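Local coordinates for protein polyphosphate kinase (Porphyromonas gingivalis, PDB 2O8R) that probably catalyses the reversible transfer of the terminal phosphate of ATP to long-chain polyphosphate, a magnesium-dependent reaction, at residues L360-A365 against I387-A392; V370-L375 against K399-V404; A381-I386 against L416-R421; V487-R492 against A504-L509; L510-N515 against R626-C631. The protein carries 3 engineered substitutions. One frame throughout, in Å; residues are numbered along the deposited sequence.

Interaction 1: L360-A365 against I387-A392; sequences LLMEAA and ISALEA
Ala389 sits between Leu361 and Met362, its methyl group forming the middle of this helix-helix contact. Ala389 CB is 3.8 Å from Leu361 CB and equally 3.8 Å from CG of Met362, which is modelled as selenomethionine. Next to it, the two leucines meet by their branches: Leu361 CD2 approaches Leu390 CD2 at 4.2 Å, with the side chains crossing obliquely. The first torsion of Leu390 (chi1 -69°) sets CG beside its own backbone N; the CA-CB bond does not head for the other helix, yet the CD2 branch gets there. One turn further on, Ala365 CB faces Ala392 CB at 4.3 Å and also lies 4.0 Å from Ala389 O. No hydrogen bond joins the two segments; the contact is van der Waals packing, mostly between apolar side chains. With alanines at three of the meeting points, the axes come within 8.6 Å and run almost parallel, 10° apart. Farther out, Met362, Ser388 and Ala392 pack against Ser396, Met362 and Ile366 of the second subunit, so the pair also contributes to the dimer contact. Helices 355-365 and 385-395 lie next to each other on one face of the sheet: Leu361 and Leu390 both reach Ile373 of strand 370-377, and Ile387 and Glu391 touch helix 416-425.

Interaction 2: V370-L375 against K399-V404; sequences VSEIRL and KVSVFV
Arg374 reaches over from its own strand to Ser401 and Phe403 of the neighbouring one. Starting on the sheet face it shares with Glu372 and Ser401, its CB leads to CG, which lies 3.8 Å from Ser401 OG. The bend at chi3 (73°) places NE, and the guanidinium beyond it comes close to Ser401. Arg374 NH1 is 2.8 Å from Ser401 OG at an angle too poor for a hydrogen bond; its salt bridge is to Glu372 OE2, at 3.1 Å. Arg374 NH2 meets the edge of the Phe403 ring, 3.8 Å from Phe403 CZ, while Phe403 CE2 lies over one guanidinium face, the two planes 68° apart. NH2 also makes a weak hydrogen bond to Phe494 O and a long, weak ion pair with Asp498. Underneath is a parallel pairing whose strands are connected through helix 385-395 in a beta-alpha-beta crossover. Main-chain bonds include Ile373 N to Lys399 O (2.9 Å) and Phe403 N to Leu375 O (2.9 Å). On the opposite face, towards that helix, Leu375 CD2 lies beside Val402 CG2 at 3.7 Å. Ser371 and Glu372 form a classic beta bulge opposite Leu446. A water sits among Glu372 OE2, Ile373 O and Ser401 OG.

Interaction 3: A381-I386 against L416-R421; sequences AENSSI and LRLSER
The amide of Asn383 meets the guanidinium of Arg421 edge-on, with the two planes only 15° apart although the side chains cross at about a right angle. Asn383 OD1 lies near the guanidinium plane at its edge and accepts a hydrogen bond from Arg421 NH1. The modelled separation of Asn383 OD1 and Arg421 NH1, 2.4 Å, is doubtfully short for a structure at this resolution. Asn383 ND2 is 3.7 Å from Arg421 NH2. Arg421 CG is anti to the backbone N (chi1 179°), and a bend at chi3 sets NE, with the guanidinium beyond it meeting Asn383. That NE makes a salt bridge with Glu391, so Arg421 ties helix 416-425 both to Asn383, just ahead of helix 385-395, and to Glu391 within it. The other half of the contact is an isobutyl group against main chain: Leu418 CD2 is 3.4 Å from Ala381 O and the same distance, 3.4 Å, from Glu382 O, while Leu418 CD1 is 4.1 Å from Asn383 OD1. Segment 381-386 leads from the loop after strand 370-377 into the first turn of helix 385-395, within a beta-alpha-beta unit of the first phospholipase D-like domain. Ser384 holds the N-cap position there, its OG bonding weakly to Ile387 N. Close by in the chain is Arg379, predicted to take part in magnesium binding. The dimer interface lies here too: Asn383 O accepts a hydrogen bond from ND2 of Asn383 of the second subunit, and Arg421 packs on Ser385 of that subunit.

Interaction 4: V487-R492 against A504-L509; sequences VHDVYR and ARFSRL. With SO4 (sulfate ion), chain E.
Asp489 points its carboxylate into the loop 504-509, where it receives the main-chain N-H groups of Ser507, Arg508 and Leu509. Ser507 N meets the syn lone pair of Asp489 OD1 at 2.9 Å. Arg508 N comes to Asp489 OD2 at 2.8 Å in a nearly straight bond (177°), close to the direction of the C-O bond, and Leu509 N reaches the same OD2 at 3.0 Å from the anti side, somewhat out of plane. This is the close part of the contact, with Leu509 CD2 packing on Asp489 CB and Val490 CG2, and the Phe506 ring turning its edge to Asp489 O, 3.5 Å from Phe506 CE1. Beyond Phe506 the contact opens out. Arg492 CD lies 3.9 Å from Phe506 CE1, and its guanidinium passes close to Arg505 O without a hydrogen bond; Arg492 NE forms a salt bridge with Glu502. The exposed Arg505 holds a sulfate ion, probably from the crystallisation liquor, by NE and NH2, at 2.7 Å and 2.9 Å from sulfate O3. Arg492 NH2 stays 3.6 Å from sulfate O2. One helix carboxylate thus accepts from three consecutive main-chain N-H groups of the loop that joins helix 484-497, in the first phospholipase D-like domain, to strand 510-511 of the second.

Interaction 5: L510-N515 against R626-C631; sequences LVARYN and RIETAC
A short antiparallel pairing at one edge of the mixed sheet joins Leu510 and Val511 to Thr629 and Ala630. Leu510 and Ala630 are the hydrogen-bonded pair: Leu510 N donates to Ala630 O at 2.8 Å and Ala630 N returns a bond to Leu510 O at 2.7 Å. Their CB atoms touch at 3.8 Å, on the face where Trp601 of strand 600-603 lies. Just past the strand end, Ala512 N bonds to Glu628 O at 3.2 Å. The sheet belongs to the second phospholipase D-like domain, and here Glu628 meets a histidine of the first across the junction: Glu628 OE1 is hydrogen-bonded to ND1 of His439, the predicted phosphohistidine, and to OG of Ser615. Glu628 OE2 forms a salt bridge with Arg626 NE, the hydrogen bond in it being weak. On the other side of the chain Ile627 spreads its branches, CG2 against Val511 CG1 at 4.0 Å and CD1 at the edge of the Tyr514 ring, 3.9 Å from Tyr514 CE2. Arg513 lays its CD near Arg626 O. The turn after the strand is closed by Asn515, whose OD1 accepts a hydrogen bond from Val511 N at 2.7 Å.

Interactions 1 and 2 are buried parts of one layered unit: the helix pair of interaction 1 packs on the strand pair of interaction 2, and helix 385-395 is the crossover joining the two strands. Interaction 3 uses the start of that same helix; it is partly buried, half polar and half apolar, and tied to interaction 1 through Glu391 and Arg421. Interactions 1 and 3 touch the second subunit, whereas 2, 4 and 5 do not. Interaction 4, partly exposed, relies on a carboxylate meeting main chain, and continues directly into interaction 5, where a probable Leu509 O to Asn515 ND2 bond joins them. Interaction 5, buried main-chain pairing, borders the predicted phosphohistidine.

Interaction 1: L360-A365 against I387-A392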
# COMPACT_ATOMS: atom_id res chain seq x y z
N LEU A 360 -1.59 26.07 0.19
CA LEU A 360 -0.98 27.04 1.08
C LEU A 360 0.44 26.61 1.40
O LEU A 360 1.38 27.40 1.26
CB LEU A 360 -1.79 27.17 2.37
CG LEU A 360 -1.38 28.42 3.14
CD1 LEU A 360 -1.82 29.64 2.35
CD2 LEU A 360 -2.00 28.43 4.51
N LEU A 361 0.59 25.36 1.80
CA LEU A 361 1.91 24.81 2.06
C LEU A 361 2.84 24.99 0.87
O LEU A 361 4.01 25.32 1.04
CB LEU A 361 1.83 23.34 2.47
CG LEU A 361 1.38 23.13 3.92
CD1 LEU A 361 1.19 21.66 4.19
CD2 LEU A 361 2.38 23.74 4.89
N MSE A 362 2.31 24.80 -0.34
CA MSE A 362 3.11 24.95 -1.55
C MSE A 362 3.48 26.40 -1.83
O MSE A 362 4.60 26.68 -2.25
CB MSE A 362 2.40 24.36 -2.76
CG MSE A 362 2.40 22.85 -2.79
SE MSE A 362 1.45 22.19 -4.36
CE MSE A 362 -0.39 22.26 -3.77
N GLU A 363 2.55 27.32 -1.58
CA GLU A 363 2.87 28.74 -1.68
C GLU A 363 4.04 29.03 -0.77
O GLU A 363 5.07 29.51 -1.23
CB GLU A 363 1.67 29.64 -1.32
CG GLU A 363 0.77 29.88 -2.51
CD GLU A 363 -0.27 30.96 -2.31
OE1 GLU A 363 -0.24 31.69 -1.30
OE2 GLU A 363 -1.15 31.06 -3.20
N ALA A 364 3.87 28.67 0.50
CA ALA A 364 4.89 28.87 1.54
C ALA A 364 6.23 28.26 1.19
O ALA A 364 7.27 28.77 1.60
CB ALA A 364 4.40 28.32 2.87
N ALA A 365 6.21 27.18 0.42
CA ALA A 365 7.43 26.46 0.07
C ALA A 365 8.38 27.36 -0.72
O ALA A 365 9.55 27.49 -0.37
CB ALA A 365 7.11 25.20 -0.71
N ILE A 387 3.30 15.93 2.75
CA ILE A 387 4.71 15.55 2.91
C ILE A 387 5.56 16.14 1.77
O ILE A 387 6.63 16.71 1.99
CB ILE A 387 4.95 14.02 2.95
CG1 ILE A 387 4.15 13.31 4.07
CG2 ILE A 387 6.44 13.72 3.07
CD1 ILE A 387 4.35 13.88 5.44
N SER A 388 5.04 16.04 0.55
CA SER A 388 5.75 16.53 -0.61
C SER A 388 5.96 18.04 -0.55
O SER A 388 7.08 18.52 -0.77
CB SER A 388 5.00 16.14 -1.87
OG SER A 388 5.35 14.81 -2.23
N ALA A 389 4.90 18.78 -0.23
CA ALA A 389 5.01 20.23 -0.10
C ALA A 389 6.02 20.57 0.99
O ALA A 389 6.83 21.47 0.83
CB ALA A 389 3.67 20.86 0.20
N LEU A 390 5.99 19.81 2.08
CA LEU A 390 6.92 20.03 3.19
C LEU A 390 8.36 19.71 2.80
O LEU A 390 9.27 20.44 3.17
CB LEU A 390 6.52 19.19 4.40
CG LEU A 390 5.23 19.59 5.13
CD1 LEU A 390 4.88 18.51 6.09
CD2 LEU A 390 5.34 20.93 5.85
N GLU A 391 8.56 18.62 2.06
CA GLU A 391 9.89 18.26 1.58
C GLU A 391 10.48 19.38 0.72
O GLU A 391 11.62 19.80 0.95
CB GLU A 391 9.86 16.94 0.80
CG GLU A 391 9.83 15.70 1.69
CD GLU A 391 10.22 14.42 0.96
OE1 GLU A 391 10.79 14.50 -0.15
OE2 GLU A 391 9.95 13.32 1.50
N ALA A 392 9.70 19.87 -0.24
CA ALA A 392 10.07 21.03 -1.05
C ALA A 392 10.55 22.20 -0.19
O ALA A 392 11.57 22.84 -0.49
CB ALA A 392 8.89 21.47 -1.93

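Interaction 2: V370-L375 against K399-V404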
# COMPACT_ATOMS: atom_id res chain seq x y z
N VAL A 370 8.98 33.26 4.09
CA VAL A 370 8.72 32.24 5.10
C VAL A 370 10.02 31.73 5.73
O VAL A 370 10.93 31.29 5.03
CB VAL A 370 7.93 31.02 4.52
CG1 VAL A 370 7.53 30.05 5.63
CG2 VAL A 370 6.71 31.48 3.75
N SER A 371 10.08 31.78 7.05
CA SER A 371 11.21 31.24 7.78
C SER A 371 10.95 29.78 8.13
O SER A 371 11.79 28.92 7.87
CB SER A 371 11.49 32.05 9.05
OG SER A 371 10.41 31.98 9.96
N GLU A 372 9.78 29.50 8.72
CA GLU A 372 9.49 28.13 9.09
C GLU A 372 8.04 27.65 8.99
O GLU A 372 7.10 28.43 9.00
CB GLU A 372 10.10 27.78 10.45
CG GLU A 372 9.55 28.49 11.64
CD GLU A 372 10.03 27.86 12.95
OE1 GLU A 372 10.04 28.55 13.99
OE2 GLU A 372 10.39 26.66 12.94
N ILE A 373 7.91 26.33 8.84
CA ILE A 373 6.62 25.65 8.81
C ILE A 373 6.64 24.55 9.87
O ILE A 373 7.61 23.80 9.99
CB ILE A 373 6.37 24.99 7.46
CG1 ILE A 373 6.53 26.01 6.34
CG2 ILE A 373 5.01 24.36 7.43
CD1 ILE A 373 6.49 25.40 4.95
N ARG A 374 5.58 24.49 10.66
CA ARG A 374 5.48 23.53 11.75
C ARG A 374 4.07 22.97 11.77
O ARG A 374 3.10 23.73 11.71
CB ARG A 374 5.78 24.20 13.08
CG ARG A 374 7.08 24.97 13.07
CD ARG A 374 7.19 25.95 14.22
NE ARG A 374 7.41 25.31 15.51
CZ ARG A 374 8.52 24.66 15.86
NH1 ARG A 374 9.52 24.53 15.00
NH2 ARG A 374 8.62 24.14 17.07
N LEU A 375 3.96 21.65 11.81
CA LEU A 375 2.63 21.02 11.90
C LEU A 375 2.55 19.71 12.70
O LEU A 375 3.56 19.03 12.98
CB LEU A 375 2.01 20.86 10.51
CG LEU A 375 2.09 19.50 9.81
CD1 LEU A 375 1.09 19.45 8.66
CD2 LEU A 375 3.49 19.27 9.31
N LYS A 399 13.01 26.10 7.83
CA LYS A 399 12.87 25.23 8.99
C LYS A 399 11.55 24.45 9.00
O LYS A 399 10.48 25.04 9.06
CB LYS A 399 12.99 26.05 10.27
CG LYS A 399 14.38 26.59 10.53
CD LYS A 399 14.51 27.02 11.98
CE LYS A 399 15.91 27.52 12.28
NZ LYS A 399 16.03 27.89 13.72
N VAL A 400 11.62 23.12 8.93
CA VAL A 400 10.39 22.30 8.87
C VAL A 400 10.31 21.26 10.00
O VAL A 400 11.12 20.33 10.05
CB VAL A 400 10.23 21.60 7.50
CG1 VAL A 400 8.94 20.78 7.48
CG2 VAL A 400 10.22 22.61 6.37
N SER A 401 9.34 21.42 10.90
CA SER A 401 9.15 20.46 11.99
C SER A 401 7.81 19.74 11.89
O SER A 401 6.80 20.37 11.59
CB SER A 401 9.22 21.16 13.34
OG SER A 401 9.84 22.42 13.21
N VAL A 402 7.81 18.43 12.15
CA VAL A 402 6.57 17.66 12.21
C VAL A 402 6.45 16.93 13.54
O VAL A 402 7.28 16.07 13.86
CB VAL A 402 6.46 16.63 11.08
CG1 VAL A 402 5.16 15.85 11.17
CG2 VAL A 402 6.58 17.28 9.72
N PHE A 403 5.42 17.28 14.31
CA PHE A 403 5.17 16.68 15.62
C PHE A 403 4.15 15.60 15.47
O PHE A 403 3.01 15.88 15.11
CB PHE A 403 4.67 17.72 16.63
CG PHE A 403 5.72 18.71 17.01
CD1 PHE A 403 6.48 18.53 18.14
CD2 PHE A 403 5.98 19.80 16.19
CE1 PHE A 403 7.47 19.43 18.48
CE2 PHE A 403 6.97 20.70 16.52
CZ PHE A 403 7.72 20.52 17.66
N VAL A 404 4.58 14.37 15.74
CA VAL A 404 3.78 13.17 15.48
C VAL A 404 3.36 12.49 16.77
O VAL A 404 4.22 12.10 17.59
CB VAL A 404 4.56 12.15 14.62
CG1 VAL A 404 3.65 11.02 14.17
CG2 VAL A 404 5.22 12.81 13.42
O HOH W 1 10.12 24.47 11.85

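Interaction 3: A381-I386 against L416-R421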
# COMPACT_ATOMS: atom_id res chain seq x y z
N ALA A 381 3.58 7.61 7.84
CA ALA A 381 3.69 6.25 7.31
C ALA A 381 3.47 6.20 5.81
O ALA A 381 4.15 5.48 5.09
CB ALA A 381 2.72 5.34 8.01
N GLU A 382 2.49 6.98 5.34
CA GLU A 382 2.16 7.05 3.93
C GLU A 382 2.76 8.31 3.35
O GLU A 382 2.95 9.30 4.06
CB GLU A 382 0.64 7.11 3.73
CG GLU A 382 -0.10 5.84 4.09
CD GLU A 382 -0.21 4.89 2.91
OE1 GLU A 382 -0.96 5.21 1.96
OE2 GLU A 382 0.44 3.83 2.95
N ASN A 383 3.06 8.25 2.07
CA ASN A 383 3.38 9.41 1.27
C ASN A 383 2.15 10.27 1.12
O ASN A 383 1.06 9.74 1.02
CB ASN A 383 3.82 8.95 -0.11
CG ASN A 383 5.30 9.01 -0.28
OD1 ASN A 383 5.89 10.09 -0.22
ND2 ASN A 383 5.92 7.86 -0.50
N SER A 384 2.33 11.59 1.08
CA SER A 384 1.23 12.52 0.79
C SER A 384 1.71 13.85 0.20
O SER A 384 2.84 14.27 0.43
CB SER A 384 0.39 12.78 2.04
OG SER A 384 1.19 13.20 3.14
N SER A 385 0.82 14.50 -0.55
CA SER A 385 0.95 15.88 -1.01
C SER A 385 1.53 16.82 0.02
O SER A 385 2.45 17.60 -0.25
CB SER A 385 -0.44 16.39 -1.37
OG SER A 385 -1.00 15.59 -2.37
N ILE A 386 0.97 16.75 1.22
CA ILE A 386 1.47 17.52 2.33
C ILE A 386 2.94 17.21 2.61
O ILE A 386 3.76 18.16 2.62
CB ILE A 386 0.55 17.36 3.55
CG1 ILE A 386 -0.70 18.20 3.32
CG2 ILE A 386 1.25 17.81 4.83
CD1 ILE A 386 -1.73 18.10 4.39
N LEU A 416 10.07 3.84 8.02
CA LEU A 416 11.47 4.05 8.30
C LEU A 416 12.17 4.74 7.12
O LEU A 416 12.89 5.73 7.29
CB LEU A 416 12.14 2.71 8.62
CG LEU A 416 13.19 2.63 9.73
CD1 LEU A 416 12.75 3.38 10.99
CD2 LEU A 416 13.50 1.16 10.05
N ARG A 417 11.93 4.21 5.91
CA ARG A 417 12.49 4.79 4.70
C ARG A 417 11.92 6.18 4.42
O ARG A 417 12.65 7.09 4.00
CB ARG A 417 12.26 3.85 3.50
CG ARG A 417 12.88 4.34 2.19
CD ARG A 417 12.69 3.34 1.06
NE ARG A 417 13.49 2.13 1.26
CZ ARG A 417 14.70 1.93 0.74
NH1 ARG A 417 15.28 2.87 0.00
NH2 ARG A 417 15.34 0.79 0.97
N LEU A 418 10.62 6.35 4.68
CA LEU A 418 9.94 7.62 4.43
C LEU A 418 10.41 8.73 5.38
O LEU A 418 10.60 9.88 4.96
CB LEU A 418 8.42 7.44 4.47
CG LEU A 418 7.52 8.67 4.67
CD1 LEU A 418 7.58 9.64 3.51
CD2 LEU A 418 6.10 8.22 4.87
N SER A 419 10.62 8.38 6.65
CA SER A 419 11.11 9.33 7.64
C SER A 419 12.55 9.75 7.34
O SER A 419 12.92 10.91 7.54
CB SER A 419 11.03 8.74 9.04
OG SER A 419 9.71 8.37 9.35
N GLU A 420 13.35 8.80 6.87
CA GLU A 420 14.73 9.09 6.58
C GLU A 420 14.78 9.97 5.33
O GLU A 420 15.62 10.87 5.24
CB GLU A 420 15.57 7.80 6.46
CG GLU A 420 15.50 7.07 5.12
CD GLU A 420 16.22 5.72 5.12
OE1 GLU A 420 16.85 5.38 4.09
OE2 GLU A 420 16.15 5.01 6.15
N ARG A 421 13.86 9.74 4.40
CA ARG A 421 13.81 10.56 3.21
C ARG A 421 13.48 11.99 3.58
O ARG A 421 14.06 12.93 3.02
CB ARG A 421 12.79 10.02 2.22
CG ARG A 421 12.69 10.85 0.95
CD ARG A 421 11.76 10.24 -0.07
NE ARG A 421 10.41 10.79 0.04
CZ ARG A 421 9.33 10.07 0.30
NH1 ARG A 421 8.16 10.68 0.37
NH2 ARG A 421 9.40 8.76 0.48

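Interaction 4: V487-R492 against A504-L509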
# COMPACT_ATOMS: atom_id res chain seq x y z
N VAL A 487 -1.59 33.39 16.26
CA VAL A 487 -0.38 32.96 15.55
C VAL A 487 0.75 32.86 16.56
O VAL A 487 1.66 32.03 16.41
CB VAL A 487 -0.01 33.88 14.37
CG1 VAL A 487 1.49 33.83 14.06
CG2 VAL A 487 -0.84 33.52 13.13
N HIS A 488 0.65 33.67 17.61
CA HIS A 488 1.68 33.69 18.63
C HIS A 488 1.49 32.51 19.57
O HIS A 488 2.45 31.91 20.05
CB HIS A 488 1.63 35.01 19.41
CG HIS A 488 2.71 35.13 20.44
ND1 HIS A 488 2.54 34.68 21.74
CD2 HIS A 488 3.98 35.58 20.36
CE1 HIS A 488 3.67 34.87 22.41
NE2 HIS A 488 4.55 35.41 21.59
N ASP A 489 0.23 32.19 19.83
CA ASP A 489 -0.13 31.12 20.74
C ASP A 489 0.29 29.78 20.17
O ASP A 489 0.86 28.95 20.88
CB ASP A 489 -1.63 31.13 20.99
CG ASP A 489 -2.03 32.14 22.06
OD1 ASP A 489 -1.11 32.67 22.72
OD2 ASP A 489 -3.24 32.38 22.24
N VAL A 490 0.02 29.60 18.87
CA VAL A 490 0.43 28.42 18.14
C VAL A 490 1.96 28.37 18.10
O VAL A 490 2.58 27.31 18.34
CB VAL A 490 -0.17 28.40 16.72
CG1 VAL A 490 0.44 27.29 15.89
CG2 VAL A 490 -1.68 28.24 16.78
N TYR A 491 2.57 29.53 17.82
CA TYR A 491 4.01 29.68 17.86
C TYR A 491 4.58 29.14 19.17
O TYR A 491 5.49 28.30 19.19
CB TYR A 491 4.39 31.15 17.72
CG TYR A 491 5.82 31.42 18.12
CD1 TYR A 491 6.86 31.16 17.24
CD2 TYR A 491 6.14 31.94 19.37
CE1 TYR A 491 8.17 31.39 17.59
CE2 TYR A 491 7.45 32.18 19.73
CZ TYR A 491 8.46 31.90 18.82
OH TYR A 491 9.78 32.12 19.16
N ARG A 492 4.02 29.64 20.27
CA ARG A 492 4.43 29.27 21.60
C ARG A 492 4.16 27.81 21.88
O ARG A 492 4.99 27.14 22.50
CB ARG A 492 3.71 30.14 22.64
CG ARG A 492 4.08 29.82 24.05
CD ARG A 492 3.31 30.67 25.05
NE ARG A 492 4.05 31.87 25.44
CZ ARG A 492 3.59 33.10 25.31
NH1 ARG A 492 2.38 33.32 24.80
NH2 ARG A 492 4.34 34.12 25.69
N ALA A 504 4.04 29.37 30.15
CA ALA A 504 2.86 28.56 29.86
C ALA A 504 1.56 29.39 29.81
O ALA A 504 0.66 29.20 30.63
CB ALA A 504 2.74 27.43 30.87
N ARG A 505 1.48 30.29 28.84
CA ARG A 505 0.45 31.33 28.82
C ARG A 505 -0.00 31.62 27.40
O ARG A 505 0.82 31.95 26.54
CB ARG A 505 1.00 32.64 29.41
CG ARG A 505 1.23 32.64 30.91
CD ARG A 505 1.49 34.05 31.42
NE ARG A 505 2.79 34.57 31.02
CZ ARG A 505 3.87 34.58 31.80
NH1 ARG A 505 3.81 34.10 33.03
NH2 ARG A 505 5.01 35.08 31.34
N PHE A 506 -1.31 31.54 27.16
CA PHE A 506 -1.84 31.80 25.82
C PHE A 506 -2.89 32.92 25.83
O PHE A 506 -3.63 33.06 26.80
CB PHE A 506 -2.38 30.49 25.22
CG PHE A 506 -1.39 29.35 25.26
CD1 PHE A 506 -0.50 29.15 24.22
CD2 PHE A 506 -1.33 28.51 26.36
CE1 PHE A 506 0.43 28.12 24.26
CE2 PHE A 506 -0.40 27.47 26.42
CZ PHE A 506 0.47 27.28 25.37
N SER A 507 -2.93 33.71 24.76
CA SER A 507 -3.84 34.86 24.65
C SER A 507 -5.29 34.47 24.39
O SER A 507 -6.21 34.99 25.02
CB SER A 507 -3.41 35.84 23.55
OG SER A 507 -2.05 36.20 23.69
N ARG A 508 -5.49 33.59 23.42
CA ARG A 508 -6.84 33.23 22.99
C ARG A 508 -6.98 31.73 22.89
O ARG A 508 -8.08 31.20 23.05
CB ARG A 508 -7.15 33.83 21.62
CG ARG A 508 -6.84 35.32 21.49
CD ARG A 508 -7.94 36.15 22.08
NE ARG A 508 -7.98 37.48 21.48
CZ ARG A 508 -9.04 38.28 21.53
NH1 ARG A 508 -10.15 37.88 22.14
NH2 ARG A 508 -9.00 39.47 20.95
N LEU A 509 -5.87 31.06 22.65
CA LEU A 509 -5.85 29.61 22.43
C LEU A 509 -6.12 28.83 23.72
O LEU A 509 -5.76 29.27 24.80
CB LEU A 509 -4.50 29.21 21.87
CG LEU A 509 -4.36 27.83 21.24
CD1 LEU A 509 -5.36 27.71 20.11
CD2 LEU A 509 -2.91 27.58 20.78
S SO4 E . 2.56 36.67 28.15
O1 SO4 E . 3.21 37.37 27.03
O2 SO4 E . 1.72 35.58 27.66
O3 SO4 E . 3.60 36.14 29.02
O4 SO4 E . 1.73 37.62 28.88

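Interaction 5: L510-N515 against R626-C631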
# COMPACT_ATOMS: atom_id res chain seq x y z
N LEU A 510 -6.76 27.68 23.59
CA LEU A 510 -6.95 26.79 24.73
C LEU A 510 -6.21 25.49 24.54
O LEU A 510 -6.52 24.73 23.63
CB LEU A 510 -8.42 26.46 24.91
CG LEU A 510 -9.36 27.63 25.11
CD1 LEU A 510 -10.72 27.06 25.48
CD2 LEU A 510 -8.83 28.52 26.20
N VAL A 511 -5.24 25.23 25.41
CA VAL A 511 -4.47 23.99 25.37
C VAL A 511 -4.73 23.11 26.60
O VAL A 511 -4.82 23.59 27.72
CB VAL A 511 -2.96 24.26 25.22
CG1 VAL A 511 -2.21 22.97 24.92
CG2 VAL A 511 -2.72 25.27 24.09
N ALA A 512 -4.87 21.81 26.36
CA ALA A 512 -5.16 20.86 27.43
C ALA A 512 -3.95 20.72 28.34
O ALA A 512 -2.81 20.81 27.88
CB ALA A 512 -5.55 19.51 26.83
N ARG A 513 -4.20 20.50 29.63
CA ARG A 513 -3.14 20.44 30.65
C ARG A 513 -2.50 21.81 30.86
O ARG A 513 -1.44 21.94 31.47
CB ARG A 513 -2.07 19.38 30.29
CG ARG A 513 -2.62 18.01 29.93
CD ARG A 513 -1.52 17.06 29.46
NE ARG A 513 -0.86 16.41 30.59
CZ ARG A 513 0.31 16.77 31.10
NH1 ARG A 513 0.99 17.79 30.58
NH2 ARG A 513 0.82 16.10 32.13
N TYR A 514 -3.17 22.85 30.36
CA TYR A 514 -2.76 24.22 30.58
C TYR A 514 -3.95 25.07 31.00
O TYR A 514 -4.30 25.10 32.17
CB TYR A 514 -2.07 24.79 29.35
CG TYR A 514 -0.70 24.21 29.12
CD1 TYR A 514 0.40 24.67 29.85
CD2 TYR A 514 -0.49 23.20 28.19
CE1 TYR A 514 1.67 24.13 29.66
CE2 TYR A 514 0.77 22.66 27.97
CZ TYR A 514 1.85 23.13 28.71
OH TYR A 514 3.10 22.60 28.50
N ASN A 515 -4.60 25.74 30.05
CA ASN A 515 -5.71 26.62 30.38
C ASN A 515 -7.10 26.08 30.06
O ASN A 515 -8.10 26.71 30.40
CB ASN A 515 -5.54 27.97 29.70
CG ASN A 515 -5.34 27.85 28.21
OD1 ASN A 515 -5.34 26.75 27.66
ND2 ASN A 515 -5.16 28.98 27.55
N ARG A 626 -3.94 13.83 26.97
CA ARG A 626 -3.45 14.35 25.70
C ARG A 626 -3.13 15.85 25.73
O ARG A 626 -3.65 16.59 26.57
CB ARG A 626 -4.48 14.08 24.60
CG ARG A 626 -4.48 12.66 24.09
CD ARG A 626 -5.78 11.95 24.38
NE ARG A 626 -6.82 12.36 23.45
CZ ARG A 626 -7.06 11.77 22.27
NH1 ARG A 626 -8.03 12.22 21.50
NH2 ARG A 626 -6.32 10.74 21.87
N ILE A 627 -2.30 16.30 24.80
CA ILE A 627 -2.31 17.72 24.49
C ILE A 627 -3.26 18.00 23.32
O ILE A 627 -3.11 17.47 22.21
CB ILE A 627 -0.89 18.32 24.34
CG1 ILE A 627 -0.38 18.75 25.73
CG2 ILE A 627 -0.88 19.52 23.38
CD1 ILE A 627 0.97 19.42 25.73
N GLU A 628 -4.27 18.82 23.61
CA GLU A 628 -5.34 19.14 22.66
C GLU A 628 -5.38 20.64 22.44
O GLU A 628 -4.74 21.40 23.16
CB GLU A 628 -6.70 18.72 23.24
CG GLU A 628 -6.78 17.29 23.71
CD GLU A 628 -7.18 16.31 22.62
OE1 GLU A 628 -7.45 16.74 21.48
OE2 GLU A 628 -7.23 15.10 22.91
N THR A 629 -6.16 21.07 21.46
CA THR A 629 -6.41 22.49 21.27
C THR A 629 -7.89 22.84 21.15
O THR A 629 -8.70 22.03 20.68
CB THR A 629 -5.70 23.07 20.04
OG1 THR A 629 -6.03 22.28 18.88
CG2 THR A 629 -4.21 23.10 20.26
N ALA A 630 -8.22 24.05 21.58
CA ALA A 630 -9.48 24.66 21.22
C ALA A 630 -9.22 26.12 20.89
O ALA A 630 -8.37 26.77 21.51
CB ALA A 630 -10.49 24.53 22.35
N CYS A 631 -9.94 26.62 19.90
CA CYS A 631 -9.72 27.96 19.40
C CYS A 631 -11.01 28.75 19.26
O CYS A 631 -11.99 28.24 18.72
CB CYS A 631 -9.04 27.87 18.06
SG CYS A 631 -8.26 29.38 17.58